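Local coordinates for protein putative polyketide biosynthesis enoyl-CoA hydratase homolog pksH (Bacillus subtilis, PDB 3HP0) that catalyses the dehydration of a carrier-tethered (S)-3-hydroxy-3-methylglutaryl group to a 3-methylglutaconyl group during biosynthesis of the antibiotic bacillaene, at residues 197-200 with 201-204; 12-16 with 17-21; 125-128 with 129-133. All coordinates share one frame; numbering follows the deposited sequence.

Contact 1: residues 197-200 with 201-204; sequences LRLR and RLNK
The guanidinium groups of Arg198 and Arg201 come together at an oblique angle, neither one laid on the face of the other nor met squarely at an edge. Their planes are 71° apart, and the approach is through single nitrogens, Arg198 NH2 standing 3.6 Å from Arg201 NH1. Two positive groups this close should repel one another mildly, and since both residues lie at the surface, solvent probably softens the effect. Arg201 gets there with a chain extended from CG to NE, running back alongside the end of helix 190-199, whereas Arg198 reaches the same place through bends at chi2 (-135°) and chi3.

At the helix end the backbone turns, Arg200 being the first residue to leave helical phi/psi. Leu202 N donates to Leu199 O at 3.0 Å and closes the turn. A water, lying 3.1 Å from Leu199 O and 2.6 Å from Leu202 O, donates to both, so Leu199 O takes two bonds. The two leucines touch through single methyls, Leu199 CD2 to Leu202 CD1 at 4.0 Å, and Leu199 also rests on Val102 and Ile104 of strand 102-107. Just beyond, Asn203 OD1 caps Gly206 N at the start of helix 204-217. This is a type II beta turn from Leu199 to Leu202, with Arg201 at positive phi, linking two successive helices of the crotonase fold.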
loop_
_atom_site.group_PDB
_atom_site.type_symbol
_atom_site.label_atom_id
_atom_site.label_comp_id
_atom_site.label_asym_id
_atom_site.label_seq_id
_atom_site.Cartn_x
_atom_site.Cartn_y
_atom_site.Cartn_z
ATOM N N LEU A 197 -12.698 12.953 13.802
ATOM C CA LEU A 197 -13.473 14.024 14.398
ATOM C C LEU A 197 -13.338 15.282 13.534
ATOM O O LEU A 197 -14.331 15.922 13.206
ATOM C CB LEU A 197 -12.973 14.270 15.819
ATOM C CG LEU A 197 -13.955 14.697 16.909
ATOM C CD1 LEU A 197 -15.236 13.872 16.839
ATOM C CD2 LEU A 197 -13.275 14.515 18.263
ATOM N N ARG A 198 -12.113 15.630 13.152
ATOM C CA ARG A 198 -11.894 16.806 12.321
ATOM C C ARG A 198 -12.354 16.603 10.876
ATOM O O ARG A 198 -12.882 17.526 10.262
ATOM C CB ARG A 198 -10.412 17.210 12.309
ATOM C CG ARG A 198 -9.835 17.596 13.661
ATOM C CD ARG A 198 -9.004 18.871 13.558
ATOM N NE ARG A 198 -9.821 19.967 13.044
ATOM C CZ ARG A 198 -9.413 21.223 12.906
ATOM N NH1 ARG A 198 -8.181 21.567 13.247
ATOM N NH2 ARG A 198 -10.243 22.138 12.419
ATOM N N LEU A 199 -12.145 15.405 10.335
ATOM C CA LEU A 199 -12.529 15.103 8.958
ATOM C C LEU A 199 -14.035 15.264 8.752
ATOM O O LEU A 199 -14.469 15.777 7.712
ATOM C CB LEU A 199 -12.040 13.696 8.578
ATOM C CG LEU A 199 -10.493 13.725 8.466
ATOM C CD1 LEU A 199 -9.925 12.332 8.194
ATOM C CD2 LEU A 199 -10.123 14.736 7.379
ATOM N N ARG A 200 -14.841 14.810 9.714
ATOM C CA ARG A 200 -16.285 15.037 9.619
ATOM C C ARG A 200 -16.160 16.531 9.866
ATOM O O ARG A 200 -15.322 16.933 10.655
ATOM C CB ARG A 200 -17.036 14.322 10.758
ATOM C CG ARG A 200 -16.733 14.837 12.149
ATOM C CD ARG A 200 -17.311 13.936 13.239
ATOM N NE ARG A 200 -18.530 14.474 13.845
ATOM C CZ ARG A 200 -19.141 13.942 14.901
ATOM N NH1 ARG A 200 -18.648 12.851 15.474
ATOM N NH2 ARG A 200 -20.238 14.509 15.389
ATOM N N ARG A 201 -16.958 17.340 9.194
ATOM C CA ARG A 201 -16.861 18.806 9.266
ATOM C C ARG A 201 -16.609 19.199 7.832
ATOM O O ARG A 201 -16.838 20.333 7.433
ATOM C CB ARG A 201 -15.678 19.316 10.110
ATOM C CG ARG A 201 -15.926 19.440 11.608
ATOM C CD ARG A 201 -14.779 20.163 12.308
ATOM N NE ARG A 201 -14.912 20.094 13.763
ATOM C CZ ARG A 201 -14.259 20.865 14.626
ATOM N NH1 ARG A 201 -13.408 21.781 14.192
ATOM N NH2 ARG A 201 -14.468 20.715 15.925
ATOM N N LEU A 202 -16.084 18.243 7.077
ATOM C CA LEU A 202 -15.840 18.438 5.656
ATOM C C LEU A 202 -17.012 17.729 4.986
ATOM O O LEU A 202 -17.616 16.832 5.584
ATOM C CB LEU A 202 -14.519 17.776 5.221
ATOM C CG LEU A 202 -13.207 18.170 5.927
ATOM C CD1 LEU A 202 -12.042 17.469 5.198
ATOM C CD2 LEU A 202 -13.034 19.686 5.938
ATOM N N ASN A 203 -17.355 18.139 3.773
ATOM C CA ASN A 203 -18.438 17.486 3.057
ATOM C C ASN A 203 -17.820 16.777 1.837
ATOM O O ASN A 203 -16.773 17.199 1.325
ATOM C CB ASN A 203 -19.491 18.518 2.629
ATOM C CG ASN A 203 -19.027 19.381 1.478
ATOM O OD1 ASN A 203 -18.930 18.912 0.348
ATOM N ND2 ASN A 203 -18.729 20.645 1.755
ATOM N N LYS A 204 -18.463 15.703 1.384
ATOM C CA LYS A 204 -17.976 14.926 0.248
ATOM C C LYS A 204 -17.628 15.779 -0.971
ATOM O O LYS A 204 -16.587 15.580 -1.601
ATOM C CB LYS A 204 -19.015 13.877 -0.143
ATOM C CG LYS A 204 -18.486 12.731 -0.995
ATOM C CD LYS A 204 -19.604 11.743 -1.280
ATOM C CE LYS A 204 -19.106 10.484 -1.971
ATOM N NZ LYS A 204 -18.245 9.650 -1.097
HETATM O O HOH W 1 -16.845 14.441 6.278
#

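Contact 2: residues 12-16 with 17-21; sequences RFQAS and VCYIT
Arg12 lays its guanidinium almost flat on the ring of Tyr19, the two planes only 19° apart. The cation sits over the ring face, Arg12 CZ being 4.5 Å from the centroid of Tyr19, and NH1 is the nitrogen that comes down near CD2 toward the rim. Bends at chi2 and chi3 fold the arginine back to make this cation-pi stack. Gln14 crosses Tyr19 at about a right angle, its CB at the ring edge 4.1 Å from Tyr19 CE2. Arg12 NH2 also has a long, weak ion pair with Glu57.

All this sits on one face of a beta hairpin, strands 9-14 and 17-22, closed by a type II' turn from Gln14 to Val17. Arg12 with Tyr19 and Gln14 with Val17 are hydrogen-bonded pairs, the shortest link being Gln14 N to Val17 O at 2.8 Å.

Between them, Phe13 and Cys18 form a non-hydrogen-bonded pair on the other face. Cys18 SG, anti to the backbone N (chi1 173°), hangs over the ring, 4.2 Å from the Phe13 centroid and 17° off its normal. Cys18 CB lies 4.0 Å from Phe13 CE2, and helix 34-48 covers this face through Gln45, Val42 and Cys46.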
loop_
_atom_site.group_PDB
_atom_site.type_symbol
_atom_site.label_atom_id
_atom_site.label_comp_id
_atom_site.label_asym_id
_atom_site.label_seq_id
_atom_site.Cartn_x
_atom_site.Cartn_y
_atom_site.Cartn_z
ATOM N N ARG A 12 -16.878 -2.477 7.313
ATOM C CA ARG A 12 -17.732 -2.016 8.393
ATOM C C ARG A 12 -17.949 -0.511 8.279
ATOM O O ARG A 12 -17.012 0.271 8.444
ATOM C CB ARG A 12 -17.069 -2.345 9.735
ATOM C CG ARG A 12 -17.917 -2.067 10.953
ATOM C CD ARG A 12 -17.149 -1.256 11.978
ATOM N NE ARG A 12 -15.848 -1.824 12.333
ATOM C CZ ARG A 12 -14.951 -1.190 13.088
ATOM N NH1 ARG A 12 -15.222 0.023 13.557
ATOM N NH2 ARG A 12 -13.783 -1.753 13.375
ATOM N N PHE A 13 -19.183 -0.114 7.984
ATOM C CA PHE A 13 -19.512 1.295 7.867
ATOM C C PHE A 13 -19.927 1.849 9.214
ATOM O O PHE A 13 -20.459 1.125 10.061
ATOM C CB PHE A 13 -20.656 1.519 6.880
ATOM C CG PHE A 13 -20.313 1.183 5.465
ATOM C CD1 PHE A 13 -20.276 -0.141 5.041
ATOM C CD2 PHE A 13 -20.040 2.191 4.549
ATOM C CE1 PHE A 13 -19.975 -0.454 3.723
ATOM C CE2 PHE A 13 -19.738 1.893 3.230
ATOM C CZ PHE A 13 -19.705 0.566 2.812
ATOM N N GLN A 14 -19.672 3.136 9.417
ATOM C CA GLN A 14 -20.046 3.803 10.663
ATOM C C GLN A 14 -20.211 5.279 10.375
ATOM O O GLN A 14 -19.244 6.023 10.284
ATOM C CB GLN A 14 -18.988 3.582 11.752
ATOM C CG GLN A 14 -18.953 2.147 12.295
ATOM C CD GLN A 14 -18.182 2.032 13.603
ATOM O OE1 GLN A 14 -18.124 2.984 14.392
ATOM N NE2 GLN A 14 -17.599 0.856 13.849
ATOM N N ALA A 15 -21.464 5.682 10.237
ATOM C CA ALA A 15 -21.806 7.047 9.922
ATOM C C ALA A 15 -21.267 7.301 8.524
ATOM O O ALA A 15 -21.592 6.575 7.590
ATOM C CB ALA A 15 -21.186 8.025 10.952
ATOM N N SER A 16 -20.406 8.292 8.387
ATOM C CA SER A 16 -19.869 8.613 7.095
ATOM C C SER A 16 -18.466 8.036 6.857
ATOM O O SER A 16 -17.747 8.482 5.966
ATOM C CB SER A 16 -19.891 10.128 6.963
ATOM O OG SER A 16 -19.548 10.711 8.210
ATOM N N VAL A 17 -18.098 7.029 7.647
ATOM C CA VAL A 17 -16.793 6.384 7.547
ATOM C C VAL A 17 -16.864 4.903 7.164
ATOM O O VAL A 17 -17.754 4.186 7.603
ATOM C CB VAL A 17 -16.037 6.461 8.883
ATOM C CG1 VAL A 17 -14.704 5.728 8.763
ATOM C CG2 VAL A 17 -15.840 7.892 9.291
ATOM N N CYS A 18 -15.907 4.444 6.367
ATOM C CA CYS A 18 -15.883 3.048 5.977
ATOM C C CYS A 18 -14.569 2.397 6.399
ATOM O O CYS A 18 -13.490 2.883 6.059
ATOM C CB CYS A 18 -16.049 2.889 4.471
ATOM S SG CYS A 18 -15.813 1.176 3.974
ATOM N N TYR A 19 -14.665 1.299 7.144
ATOM C CA TYR A 19 -13.486 0.590 7.617
ATOM C C TYR A 19 -13.253 -0.677 6.814
ATOM O O TYR A 19 -14.108 -1.564 6.752
ATOM C CB TYR A 19 -13.628 0.224 9.100
ATOM C CG TYR A 19 -13.686 1.413 10.041
ATOM C CD1 TYR A 19 -12.534 1.919 10.641
ATOM C CD2 TYR A 19 -14.895 2.039 10.309
ATOM C CE1 TYR A 19 -12.593 3.026 11.487
ATOM C CE2 TYR A 19 -14.970 3.137 11.146
ATOM C CZ TYR A 19 -13.825 3.632 11.733
ATOM O OH TYR A 19 -13.929 4.736 12.556
ATOM N N ILE A 20 -12.087 -0.739 6.186
ATOM C CA ILE A 20 -11.689 -1.894 5.407
ATOM C C ILE A 20 -10.587 -2.529 6.229
ATOM O O ILE A 20 -9.553 -1.904 6.459
ATOM C CB ILE A 20 -11.110 -1.498 4.044
ATOM C CG1 ILE A 20 -12.211 -0.950 3.143
ATOM C CG2 ILE A 20 -10.434 -2.702 3.415
ATOM C CD1 ILE A 20 -11.701 -0.438 1.813
ATOM N N THR A 21 -10.821 -3.756 6.685
ATOM C CA THR A 21 -9.848 -4.472 7.491
ATOM C C THR A 21 -9.385 -5.701 6.748
ATOM O O THR A 21 -10.184 -6.565 6.392
ATOM C CB THR A 21 -10.445 -4.902 8.840
ATOM O OG1 THR A 21 -10.842 -3.749 9.591
ATOM C CG2 THR A 21 -9.427 -5.671 9.646
#

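Contact 3: residues 125-128 with 129-133; sequences AIAD and QTASF
Asp128 grips the backbone of the turn that follows it, using its own carbonyl and one carboxylate oxygen. Ala131 N donates to Asp128 O at 3.3 Å, with an N-H...O angle of 152°, which closes a type I beta turn from Asp128 to Ala131. The carboxylate adds two weak bonds: OD1 of Asp128 receives Thr130 N at 2.6 Å over a bent angle of 130°, and the same oxygen receives Ala131 N at 3.4 Å. Ala131 N thus bonds mainly to Asp128 O, with OD1 as a weak second acceptor. What brings OD1 over the turn is the first torsion of Asp128, which tucks CG between the backbone N and the carbonyl carbon (chi1 62°).

The other oxygen, OD2, forms a salt bridge with Arg108, just past strand 102-107. Thr130 stands beside the aspartate, pointing the same way, its CB 2.9 Å from Asp128 OD1. The apolar part is small: Ala127 CB meets Ala131 CB at 3.7 Å, methyl against methyl, where the chain turns from strand 124-127 into strand 132-134, which belongs to a second, two-stranded sheet. Ala127 also touches Val107, and Phe133 beyond the turn packs on Leu116 of helix 115-121. With backbone N-H groups at one oxygen and an arginine at the other, this buried carboxylate is probably stabilised as the anion and held in a fixed rotation.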
loop_
_atom_site.group_PDB
_atom_site.type_symbol
_atom_site.label_atom_id
_atom_site.label_comp_id
_atom_site.label_asym_id
_atom_site.label_seq_id
_atom_site.Cartn_x
_atom_site.Cartn_y
_atom_site.Cartn_z
ATOM N N ALA A 125 -1.756 8.913 6.601
ATOM C CA ALA A 125 -1.250 7.687 7.197
ATOM C C ALA A 125 -0.847 7.919 8.650
ATOM O O ALA A 125 0.004 8.758 8.935
ATOM C CB ALA A 125 -0.058 7.167 6.394
ATOM N N ILE A 126 -1.465 7.173 9.557
ATOM C CA ILE A 126 -1.155 7.296 10.982
ATOM C C ILE A 126 -0.620 5.975 11.544
ATOM O O ILE A 126 -0.895 4.899 11.019
ATOM C CB ILE A 126 -2.403 7.703 11.790
ATOM C CG1 ILE A 126 -3.407 6.560 11.803
ATOM C CG2 ILE A 126 -3.054 8.924 11.165
ATOM C CD1 ILE A 126 -4.624 6.856 12.615
ATOM N N ALA A 127 0.142 6.050 12.621
ATOM C CA ALA A 127 0.682 4.826 13.193
ATOM C C ALA A 127 0.960 4.957 14.683
ATOM O O ALA A 127 0.713 6.007 15.281
ATOM C CB ALA A 127 1.965 4.445 12.447
ATOM N N ASP A 128 1.455 3.869 15.274
ATOM C CA ASP A 128 1.832 3.851 16.683
ATOM C C ASP A 128 3.332 3.566 16.753
ATOM O O ASP A 128 3.978 3.401 15.719
ATOM C CB ASP A 128 1.047 2.791 17.466
ATOM C CG ASP A 128 1.311 1.378 16.984
ATOM O OD1 ASP A 128 2.458 1.078 16.589
ATOM O OD2 ASP A 128 0.370 0.558 17.022
ATOM N N GLN A 129 3.873 3.513 17.966
ATOM C CA GLN A 129 5.300 3.268 18.211
ATOM C C GLN A 129 5.839 2.011 17.530
ATOM O O GLN A 129 7.025 1.906 17.223
ATOM C CB GLN A 129 5.548 3.105 19.713
ATOM C CG GLN A 129 4.719 3.988 20.600
ATOM C CD GLN A 129 5.298 5.373 20.733
ATOM O OE1 GLN A 129 6.479 5.530 21.052
ATOM N NE2 GLN A 129 4.474 6.390 20.505
ATOM N N THR A 130 4.958 1.048 17.325
ATOM C CA THR A 130 5.319 -0.226 16.731
ATOM C C THR A 130 5.671 -0.271 15.237
ATOM O O THR A 130 6.482 -1.100 14.822
ATOM C CB THR A 130 4.198 -1.225 16.994
ATOM O OG1 THR A 130 4.162 -1.516 18.396
ATOM C CG2 THR A 130 4.407 -2.499 16.199
ATOM N N ALA A 131 5.069 0.612 14.440
ATOM C CA ALA A 131 5.298 0.628 12.997
ATOM C C ALA A 131 6.751 0.764 12.535
ATOM O O ALA A 131 7.511 1.589 13.035
ATOM C CB ALA A 131 4.452 1.732 12.354
ATOM N N SER A 132 7.128 -0.071 11.578
ATOM C CA SER A 132 8.452 -0.015 10.985
ATOM C C SER A 132 8.216 -0.286 9.499
ATOM O O SER A 132 7.310 -1.032 9.131
ATOM C CB SER A 132 9.389 -1.062 11.593
ATOM O OG SER A 132 9.017 -2.371 11.198
ATOM N N PHE A 133 9.039 0.312 8.647
ATOM C CA PHE A 133 8.869 0.181 7.204
ATOM C C PHE A 133 10.142 -0.288 6.513
ATOM O O PHE A 133 11.227 0.183 6.840
ATOM C CB PHE A 133 8.431 1.549 6.649
ATOM C CG PHE A 133 7.274 2.154 7.394
ATOM C CD1 PHE A 133 5.964 1.905 6.997
ATOM C CD2 PHE A 133 7.493 2.916 8.538
ATOM C CE1 PHE A 133 4.880 2.399 7.729
ATOM C CE2 PHE A 133 6.426 3.417 9.283
ATOM C CZ PHE A 133 5.111 3.158 8.878
#

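How the contacts relate
Contact 3 is the buried one, its centre about 14 Å from that of the chain, while contacts 1 and 2 lie at the surface, about 24 and 19 Å out. Contacts 2 and 3 reach the same mixed sheet at its two outermost strands, 9-14 and 124-127, and their centres are about 21 Å apart. Contact 1 belongs to a helix-to-helix connection but leans on strand 102-107 of that sheet, as contact 3 does. The chemistry follows the setting: exposed arginines meet each other in 197-204 and an aromatic ring in 12-21, whereas at 125-133 an arginine pairs with a buried carboxylate. None of the three touches another.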